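Rhamnose ABC transporter, rhamnose-binding protein (PDB 5BQ3) probably binds carbohydrate, presumably rhamnose, as the substrate-binding component of an ABC sugar transporter. Local coordinates at residues V137-Q148 with K242-L250; G151-A162 with G186-D197. All coordinates share one frame; numbering follows the deposited sequence.

Contact 1: V137-Q148 with K242-L250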
loop_
_atom_site.group_PDB
_atom_site.type_symbol
_atom_site.label_atom_id
_atom_site.label_comp_id
_atom_site.label_asym_id
_atom_site.label_seq_id
_atom_site.Cartn_x
_atom_site.Cartn_y
_atom_site.Cartn_z
ATOM N N VAL A 137 6.671 1.855 7.601
ATOM C CA VAL A 137 5.970 0.566 7.724
ATOM C C VAL A 137 6.658 -0.256 8.828
ATOM O O VAL A 137 5.985 -0.780 9.715
ATOM C CB VAL A 137 5.913 -0.207 6.375
ATOM C CG1 VAL A 137 5.267 -1.584 6.541
ATOM C CG2 VAL A 137 5.178 0.595 5.315
ATOM N N ALA A 138 8.001 -0.308 8.782
ATOM C CA ALA A 138 8.862 -1.010 9.721
ATOM C C ALA A 138 8.725 -0.465 11.136
ATOM O O ALA A 138 8.705 -1.249 12.084
ATOM C CB ALA A 138 10.300 -0.901 9.263
ATOM N N ILE A 139 8.626 0.878 11.277
ATOM C CA ILE A 139 8.485 1.580 12.558
ATOM C C ILE A 139 7.122 1.232 13.171
ATOM O O ILE A 139 7.072 0.848 14.342
ATOM C CB ILE A 139 8.715 3.114 12.383
ATOM C CG1 ILE A 139 10.223 3.412 12.244
ATOM C CG2 ILE A 139 8.105 3.929 13.537
ATOM C CD1 ILE A 139 10.588 4.750 11.584
ATOM N N THR A 140 6.038 1.317 12.367
ATOM C CA THR A 140 4.658 1.013 12.768
ATOM C C THR A 140 4.582 -0.403 13.336
ATOM O O THR A 140 4.046 -0.579 14.429
ATOM C CB THR A 140 3.698 1.215 11.582
ATOM O OG1 THR A 140 3.845 2.550 11.096
ATOM C CG2 THR A 140 2.233 0.958 11.947
HETATM N N MSE A 141 5.162 -1.389 12.623
HETATM C CA MSE A 141 5.195 -2.793 13.024
HETATM C C MSE A 141 5.980 -3.001 14.323
HETATM O O MSE A 141 5.457 -3.652 15.227
HETATM C CB MSE A 141 5.752 -3.656 11.904
HETATM C CG MSE A 141 4.786 -3.735 10.732
HETATM SE SE MSE A 141 5.127 -5.206 9.569
HETATM C CE MSE A 141 6.815 -4.556 8.731
ATOM N N LEU A 142 7.183 -2.397 14.453
ATOM C CA LEU A 142 7.989 -2.475 15.677
ATOM C C LEU A 142 7.266 -1.837 16.865
ATOM O O LEU A 142 7.388 -2.341 17.977
ATOM C CB LEU A 142 9.349 -1.800 15.490
ATOM C CG LEU A 142 10.391 -2.551 14.679
ATOM C CD1 LEU A 142 11.467 -1.605 14.219
ATOM C CD2 LEU A 142 10.993 -3.700 15.469
ATOM N N ASP A 143 6.511 -0.739 16.627
ATOM C CA ASP A 143 5.730 -0.035 17.652
ATOM C C ASP A 143 4.611 -0.922 18.196
ATOM O O ASP A 143 4.398 -0.937 19.401
ATOM C CB ASP A 143 5.136 1.272 17.095
ATOM C CG ASP A 143 6.005 2.510 17.239
ATOM O OD1 ASP A 143 7.214 2.362 17.517
ATOM O OD2 ASP A 143 5.477 3.629 17.058
HETATM N N MSE A 144 3.905 -1.654 17.305
HETATM C CA MSE A 144 2.814 -2.576 17.651
HETATM C C MSE A 144 3.359 -3.797 18.394
HETATM O O MSE A 144 2.737 -4.239 19.359
HETATM C CB MSE A 144 2.042 -3.016 16.394
HETATM C CG MSE A 144 1.310 -1.862 15.697
HETATM SE SE MSE A 144 0.155 -2.395 14.223
HETATM C CE MSE A 144 1.451 -3.209 13.042
ATOM N N VAL A 145 4.532 -4.321 17.962
ATOM C CA VAL A 145 5.199 -5.470 18.587
ATOM C C VAL A 145 5.583 -5.101 20.011
ATOM O O VAL A 145 5.103 -5.738 20.944
ATOM C CB VAL A 145 6.425 -5.969 17.777
ATOM C CG1 VAL A 145 7.169 -7.071 18.518
ATOM C CG2 VAL A 145 6.011 -6.460 16.408
ATOM N N SER A 146 6.421 -4.053 20.163
ATOM C CA SER A 146 6.932 -3.528 21.431
ATOM C C SER A 146 5.807 -3.252 22.429
ATOM O O SER A 146 5.930 -3.624 23.596
ATOM C CB SER A 146 7.740 -2.256 21.189
ATOM O OG SER A 146 8.476 -1.888 22.343
ATOM N N ASP A 147 4.699 -2.650 21.957
ATOM C CA ASP A 147 3.521 -2.321 22.759
ATOM C C ASP A 147 2.806 -3.592 23.262
ATOM O O ASP A 147 2.405 -3.637 24.426
ATOM C CB ASP A 147 2.553 -1.444 21.936
ATOM C CG ASP A 147 1.253 -1.066 22.619
ATOM O OD1 ASP A 147 1.311 -0.475 23.726
ATOM O OD2 ASP A 147 0.179 -1.315 22.027
ATOM N N GLN A 148 2.668 -4.618 22.394
ATOM C CA GLN A 148 1.978 -5.865 22.715
ATOM C C GLN A 148 2.820 -6.803 23.593
ATOM O O GLN A 148 2.268 -7.366 24.541
ATOM C CB GLN A 148 1.529 -6.580 21.436
ATOM C CG GLN A 148 0.239 -5.999 20.849
ATOM C CD GLN A 148 -0.069 -6.495 19.456
ATOM O OE1 GLN A 148 -0.116 -5.720 18.500
ATOM N NE2 GLN A 148 -0.324 -7.791 19.314
ATOM N N LYS A 242 -2.006 -16.056 24.000
ATOM C CA LYS A 242 -0.682 -16.185 24.619
ATOM C C LYS A 242 0.410 -15.638 23.683
ATOM O O LYS A 242 1.237 -14.833 24.119
ATOM C CB LYS A 242 -0.401 -17.649 25.002
ATOM C CG LYS A 242 -1.277 -18.163 26.142
ATOM C CD LYS A 242 -1.038 -19.638 26.414
ATOM C CE LYS A 242 -1.887 -20.141 27.553
ATOM N NZ LYS A 242 -1.652 -21.583 27.819
ATOM N N VAL A 243 0.399 -16.065 22.401
ATOM C CA VAL A 243 1.342 -15.601 21.381
ATOM C C VAL A 243 0.629 -14.517 20.566
ATOM O O VAL A 243 -0.409 -14.785 19.953
ATOM C CB VAL A 243 1.901 -16.757 20.496
ATOM C CG1 VAL A 243 2.785 -16.226 19.368
ATOM C CG2 VAL A 243 2.667 -17.778 21.331
ATOM N N PHE A 244 1.171 -13.289 20.598
ATOM C CA PHE A 244 0.619 -12.134 19.889
ATOM C C PHE A 244 0.914 -12.200 18.394
ATOM O O PHE A 244 1.958 -12.703 17.992
ATOM C CB PHE A 244 1.176 -10.822 20.470
ATOM C CG PHE A 244 0.731 -10.524 21.880
ATOM C CD1 PHE A 244 -0.432 -9.800 22.121
ATOM C CD2 PHE A 244 1.484 -10.950 22.969
ATOM C CE1 PHE A 244 -0.845 -9.527 23.429
ATOM C CE2 PHE A 244 1.070 -10.677 24.275
ATOM C CZ PHE A 244 -0.092 -9.968 24.496
ATOM N N LEU A 245 -0.006 -11.690 17.571
ATOM C CA LEU A 245 0.181 -11.663 16.129
ATOM C C LEU A 245 -0.144 -10.282 15.588
ATOM O O LEU A 245 -1.234 -9.752 15.807
ATOM C CB LEU A 245 -0.636 -12.753 15.405
ATOM C CG LEU A 245 -0.594 -12.723 13.866
ATOM C CD1 LEU A 245 0.775 -13.102 13.321
ATOM C CD2 LEU A 245 -1.645 -13.600 13.284
ATOM N N THR A 246 0.818 -9.716 14.868
ATOM C CA THR A 246 0.703 -8.410 14.238
ATOM C C THR A 246 1.427 -8.454 12.880
ATOM O O THR A 246 2.029 -9.471 12.518
ATOM C CB THR A 246 1.205 -7.304 15.193
ATOM O OG1 THR A 246 0.898 -6.032 14.631
ATOM C CG2 THR A 246 2.686 -7.403 15.504
ATOM N N GLY A 247 1.321 -7.363 12.137
ATOM C CA GLY A 247 1.930 -7.224 10.824
ATOM C C GLY A 247 1.053 -6.410 9.908
ATOM O O GLY A 247 0.458 -5.418 10.339
ATOM N N LEU A 248 0.958 -6.838 8.643
ATOM C CA LEU A 248 0.151 -6.164 7.629
ATOM C C LEU A 248 -0.950 -7.092 7.141
ATOM O O LEU A 248 -0.648 -8.158 6.615
ATOM C CB LEU A 248 1.029 -5.672 6.461
ATOM C CG LEU A 248 2.253 -4.827 6.827
ATOM C CD1 LEU A 248 3.234 -4.808 5.703
ATOM C CD2 LEU A 248 1.871 -3.405 7.200
ATOM N N GLY A 249 -2.205 -6.692 7.344
ATOM C CA GLY A 249 -3.370 -7.488 6.960
ATOM C C GLY A 249 -4.550 -6.736 6.375
ATOM O O GLY A 249 -4.539 -5.505 6.304
ATOM N N LEU A 250 -5.591 -7.495 5.968
ATOM C CA LEU A 250 -6.828 -6.981 5.376
ATOM C C LEU A 250 -7.981 -6.991 6.391
ATOM O O LEU A 250 -8.245 -8.041 6.976
ATOM C CB LEU A 250 -7.220 -7.795 4.128
ATOM C CG LEU A 250 -6.305 -7.684 2.901
ATOM C CD1 LEU A 250 -6.682 -8.713 1.857
ATOM C CD2 LEU A 250 -6.335 -6.278 2.295
#
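Val145 and Thr246 meet methyl to methyl, CG2 to CG2 at 3.6 Å, in the tightly packed middle of a helix-on-sheet contact. Helix 137-148 runs nearly antiparallel to strand 244-247, at 166° and 8.2 Å between axes. The hydroxyl of Thr246 stands anti to the backbone N (chi1 -172°), which turns CG2 to Val145 and OG1 to Met144; OG1 is hydrogen-bonded to the backbone O of Glu265. Farther along, the selenium atom SE of selenomethionine Met141 rests 4.0 Å from CA of Gly247, which offers bare backbone there, and also touches CG of Leu248. Val137 CG1 closes this buried end 3.9 Å from Leu248 CD1, the two side chains crossing at about a right angle; Trp170 of helix 165-180 touches both. The other end is the solvent side, where Gln148 and Phe244 are partly exposed yet cover each other well: Gln148 CB makes a CH-pi contact 4.2 Å from the ring centroid, its backbone O sits above the ring toward the rim, and its amide plane is tilted 68° from the ring. No hydrogen bond crosses between the segments, so shape and apolar burial, rather than directed polar bonds, hold the helix on this strand.

Contact 2: G151-A162 with G186-D197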
loop_
_atom_site.group_PDB
_atom_site.type_symbol
_atom_site.label_atom_id
_atom_site.label_comp_id
_atom_site.label_asym_id
_atom_site.label_seq_id
_atom_site.Cartn_x
_atom_site.Cartn_y
_atom_site.Cartn_z
ATOM N N GLY A 151 7.588 -4.317 25.750
ATOM C CA GLY A 151 8.923 -3.732 25.672
ATOM C C GLY A 151 10.055 -4.672 25.309
ATOM O O GLY A 151 11.067 -4.229 24.758
ATOM N N SER A 152 9.910 -5.969 25.641
ATOM C CA SER A 152 10.902 -7.020 25.396
ATOM C C SER A 152 10.236 -8.391 25.226
ATOM O O SER A 152 9.126 -8.605 25.721
ATOM C CB SER A 152 11.915 -7.073 26.538
ATOM O OG SER A 152 11.294 -7.396 27.772
ATOM N N GLY A 153 10.928 -9.295 24.532
ATOM C CA GLY A 153 10.465 -10.653 24.268
ATOM C C GLY A 153 11.006 -11.250 22.984
ATOM O O GLY A 153 11.602 -10.542 22.167
ATOM N N LYS A 154 10.790 -12.567 22.801
ATOM C CA LYS A 154 11.230 -13.325 21.626
ATOM C C LYS A 154 10.182 -13.200 20.518
ATOM O O LYS A 154 9.023 -13.569 20.713
ATOM C CB LYS A 154 11.502 -14.793 21.989
ATOM C CG LYS A 154 12.698 -14.972 22.912
ATOM C CD LYS A 154 13.070 -16.426 23.111
ATOM C CE LYS A 154 14.355 -16.551 23.886
ATOM N NZ LYS A 154 14.807 -17.962 23.984
ATOM N N VAL A 155 10.590 -12.640 19.367
ATOM C CA VAL A 155 9.718 -12.369 18.218
ATOM C C VAL A 155 10.210 -13.135 16.968
ATOM O O VAL A 155 11.413 -13.265 16.763
ATOM C CB VAL A 155 9.642 -10.831 17.967
ATOM C CG1 VAL A 155 8.747 -10.485 16.782
ATOM C CG2 VAL A 155 9.174 -10.090 19.214
ATOM N N ALA A 156 9.270 -13.638 16.147
ATOM C CA ALA A 156 9.553 -14.355 14.901
ATOM C C ALA A 156 8.899 -13.645 13.713
ATOM O O ALA A 156 7.801 -13.113 13.852
ATOM C CB ALA A 156 9.055 -15.788 14.994
ATOM N N ILE A 157 9.571 -13.630 12.551
ATOM C CA ILE A 157 9.045 -12.982 11.346
ATOM C C ILE A 157 8.593 -14.051 10.335
ATOM O O ILE A 157 9.372 -14.935 9.982
ATOM C CB ILE A 157 10.067 -11.974 10.728
ATOM C CG1 ILE A 157 10.432 -10.852 11.740
ATOM C CG2 ILE A 157 9.536 -11.372 9.408
ATOM C CD1 ILE A 157 11.718 -10.087 11.446
ATOM N N LEU A 158 7.322 -13.965 9.895
ATOM C CA LEU A 158 6.722 -14.831 8.881
ATOM C C LEU A 158 6.447 -13.960 7.656
ATOM O O LEU A 158 5.401 -13.310 7.563
ATOM C CB LEU A 158 5.449 -15.536 9.400
ATOM C CG LEU A 158 4.961 -16.743 8.573
ATOM C CD1 LEU A 158 4.550 -17.876 9.461
ATOM C CD2 LEU A 158 3.810 -16.366 7.667
ATOM N N SER A 159 7.426 -13.912 6.743
ATOM C CA SER A 159 7.388 -13.094 5.533
ATOM C C SER A 159 6.750 -13.838 4.340
ATOM O O SER A 159 6.273 -14.967 4.493
ATOM C CB SER A 159 8.803 -12.654 5.181
ATOM O OG SER A 159 8.789 -11.617 4.216
ATOM N N ALA A 160 6.735 -13.189 3.154
ATOM C CA ALA A 160 6.216 -13.737 1.898
ATOM C C ALA A 160 7.287 -14.654 1.274
ATOM O O ALA A 160 7.714 -15.594 1.941
ATOM C CB ALA A 160 5.842 -12.598 0.962
ATOM N N THR A 161 7.730 -14.401 0.023
ATOM C CA THR A 161 8.812 -15.179 -0.595
ATOM C C THR A 161 10.146 -14.667 -0.050
ATOM O O THR A 161 10.218 -13.536 0.440
ATOM C CB THR A 161 8.783 -15.111 -2.133
ATOM O OG1 THR A 161 8.662 -13.754 -2.557
ATOM C CG2 THR A 161 7.691 -15.959 -2.744
ATOM N N ALA A 162 11.200 -15.489 -0.148
ATOM C CA ALA A 162 12.544 -15.141 0.312
ATOM C C ALA A 162 13.147 -13.951 -0.461
ATOM O O ALA A 162 13.921 -13.184 0.113
ATOM C CB ALA A 162 13.455 -16.348 0.192
ATOM N N GLY A 186 14.886 -4.232 23.143
ATOM C CA GLY A 186 14.285 -5.340 23.877
ATOM C C GLY A 186 13.718 -6.428 22.984
ATOM O O GLY A 186 13.613 -7.581 23.411
ATOM N N ILE A 187 13.343 -6.068 21.736
ATOM C CA ILE A 187 12.791 -6.992 20.739
ATOM C C ILE A 187 13.921 -7.892 20.225
ATOM O O ILE A 187 14.898 -7.400 19.653
ATOM C CB ILE A 187 12.061 -6.239 19.576
ATOM C CG1 ILE A 187 10.891 -5.375 20.103
ATOM C CG2 ILE A 187 11.583 -7.221 18.487
ATOM C CD1 ILE A 187 10.478 -4.216 19.208
ATOM N N GLU A 188 13.785 -9.207 20.441
ATOM C CA GLU A 188 14.770 -10.188 19.996
ATOM C C GLU A 188 14.180 -11.057 18.884
ATOM O O GLU A 188 13.281 -11.859 19.144
ATOM C CB GLU A 188 15.251 -11.051 21.178
ATOM C CG GLU A 188 16.414 -11.975 20.835
ATOM C CD GLU A 188 16.538 -13.260 21.638
ATOM O OE1 GLU A 188 15.730 -13.477 22.570
ATOM O OE2 GLU A 188 17.451 -14.057 21.324
ATOM N N ILE A 189 14.680 -10.887 17.644
ATOM C CA ILE A 189 14.248 -11.701 16.503
ATOM C C ILE A 189 14.924 -13.067 16.661
ATOM O O ILE A 189 16.149 -13.137 16.789
ATOM C CB ILE A 189 14.512 -11.034 15.120
ATOM C CG1 ILE A 189 13.895 -9.606 15.022
ATOM C CG2 ILE A 189 14.066 -11.933 13.948
ATOM C CD1 ILE A 189 12.337 -9.454 15.238
ATOM N N VAL A 190 14.117 -14.132 16.740
ATOM C CA VAL A 190 14.608 -15.496 16.965
ATOM C C VAL A 190 14.401 -16.392 15.722
ATOM O O VAL A 190 14.978 -17.476 15.662
ATOM C CB VAL A 190 13.994 -16.143 18.243
ATOM C CG1 VAL A 190 14.353 -15.348 19.494
ATOM C CG2 VAL A 190 12.484 -16.315 18.123
ATOM N N ALA A 191 13.581 -15.950 14.750
ATOM C CA ALA A 191 13.299 -16.705 13.530
ATOM C C ALA A 191 12.835 -15.809 12.380
ATOM O O ALA A 191 12.204 -14.774 12.608
ATOM C CB ALA A 191 12.246 -17.771 13.798
ATOM N N LYS A 192 13.140 -16.236 11.140
ATOM C CA LYS A 192 12.760 -15.589 9.885
ATOM C C LYS A 192 12.322 -16.673 8.898
ATOM O O LYS A 192 13.161 -17.282 8.223
ATOM C CB LYS A 192 13.909 -14.735 9.318
ATOM C CG LYS A 192 14.066 -13.372 9.983
ATOM C CD LYS A 192 14.509 -12.299 8.988
ATOM C CE LYS A 192 16.000 -12.221 8.814
ATOM N NZ LYS A 192 16.369 -11.322 7.691
ATOM N N VAL A 193 11.008 -16.954 8.861
ATOM C CA VAL A 193 10.420 -17.983 7.993
ATOM C C VAL A 193 9.692 -17.335 6.807
ATOM O O VAL A 193 9.319 -16.162 6.877
ATOM C CB VAL A 193 9.506 -18.979 8.750
ATOM C CG1 VAL A 193 10.321 -19.876 9.675
ATOM C CG2 VAL A 193 8.389 -18.265 9.510
ATOM N N TYR A 194 9.501 -18.103 5.718
ATOM C CA TYR A 194 8.880 -17.603 4.495
ATOM C C TYR A 194 7.680 -18.459 4.070
ATOM O O TYR A 194 7.818 -19.660 3.818
ATOM C CB TYR A 194 9.929 -17.508 3.371
ATOM C CG TYR A 194 11.098 -16.616 3.734
ATOM C CD1 TYR A 194 10.986 -15.229 3.679
ATOM C CD2 TYR A 194 12.302 -17.155 4.177
ATOM C CE1 TYR A 194 12.046 -14.401 4.047
ATOM C CE2 TYR A 194 13.371 -16.339 4.547
ATOM C CZ TYR A 194 13.238 -14.960 4.477
ATOM O OH TYR A 194 14.286 -14.144 4.833
ATOM N N GLY A 195 6.516 -17.815 4.015
ATOM C CA GLY A 195 5.246 -18.430 3.635
ATOM C C GLY A 195 4.954 -18.405 2.148
ATOM O O GLY A 195 3.957 -18.981 1.705
ATOM N N ASP A 196 5.820 -17.715 1.370
ATOM C CA ASP A 196 5.791 -17.564 -0.090
ATOM C C ASP A 196 4.442 -17.024 -0.635
ATOM O O ASP A 196 4.076 -17.344 -1.768
ATOM C CB ASP A 196 6.166 -18.897 -0.782
ATOM C CG ASP A 196 7.550 -19.426 -0.439
ATOM O OD1 ASP A 196 8.485 -18.603 -0.293
ATOM O OD2 ASP A 196 7.707 -20.661 -0.352
ATOM N N ASP A 197 3.739 -16.169 0.155
ATOM C CA ASP A 197 2.428 -15.561 -0.154
ATOM C C ASP A 197 1.366 -16.639 -0.486
ATOM O O ASP A 197 0.444 -16.399 -1.274
ATOM C CB ASP A 197 2.526 -14.514 -1.287
ATOM C CG ASP A 197 2.788 -13.088 -0.839
ATOM O OD1 ASP A 197 2.188 -12.659 0.175
ATOM O OD2 ASP A 197 3.547 -12.379 -1.535
HETATM O O HOH W 1 13.367 -2.169 25.075
HETATM O O HOH W 2 6.098 -12.807 -2.400
HETATM O O HOH W 3 11.009 -18.242 -1.278
#
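Val155 and its neighbours pair with strand 187-194 in parallel, through a ladder of backbone hydrogen bonds. Val155 N reaches Glu188 O almost straight (2.8 Å, 177°), Val190 N returns to Val155 O, and the ladder resumes with Ile157 N to Ala191 O at 2.9 Å. Val190 is thus an extra residue, a beta bulge. Gly195 N to Ser159 O carries the pairing one residue past strand 187-194. On the face bearing Val155 and Ile157, Val155 CG1 is anti to the backbone N (chi1 -180°), leaving CG2 to meet Ile187 CG2 at 3.8 Å, and Ile157 CD1 meets Ile189 CD1 at 3.9 Å. Helix 165-180 connects the two neighbouring strands and packs on this face, a right-handed beta-alpha-beta crossover of the periplasmic-binding-protein fold. Lys154 and Glu188 run side by side, but Lys154 NZ forms its salt bridge with Asp215. The Tyr194 ring face takes Ala162 CA 3.9 Å from the centroid, with Ala160 O at its edge; an alanine here would probably strip that face from Ala162 CA and open a gap. One water bridges Thr161 OG1 and Asp197 OD2, while Asp197 OD1 is hydrogen-bonded to Thr223 OG1; a second accepts from Ala162 N and donates to Asp196 OD1.

Both contacts serve one four-stranded parallel sheet, at different edges: contact 1 lays helix 134-149 along strand 244-247, whereas contact 2 joins strand 187-194, outermost on the other side, to its neighbour 153-159. Contact 1 is mostly buried and works through side-chain packing; contact 2 is partly exposed, is held by backbone bonds, and ends in charged and water-bridged groups. The helix also links them. Val145 CG1 packs 3.7 Å from Val155 CG2, Leu142 and Ser146 touch Ile187, and Ser146 O probably accepts a hydrogen bond from Gly151 N at the turn into strand 153-159. In sequence, contact 2 is nested within the loop that contact 1 closes.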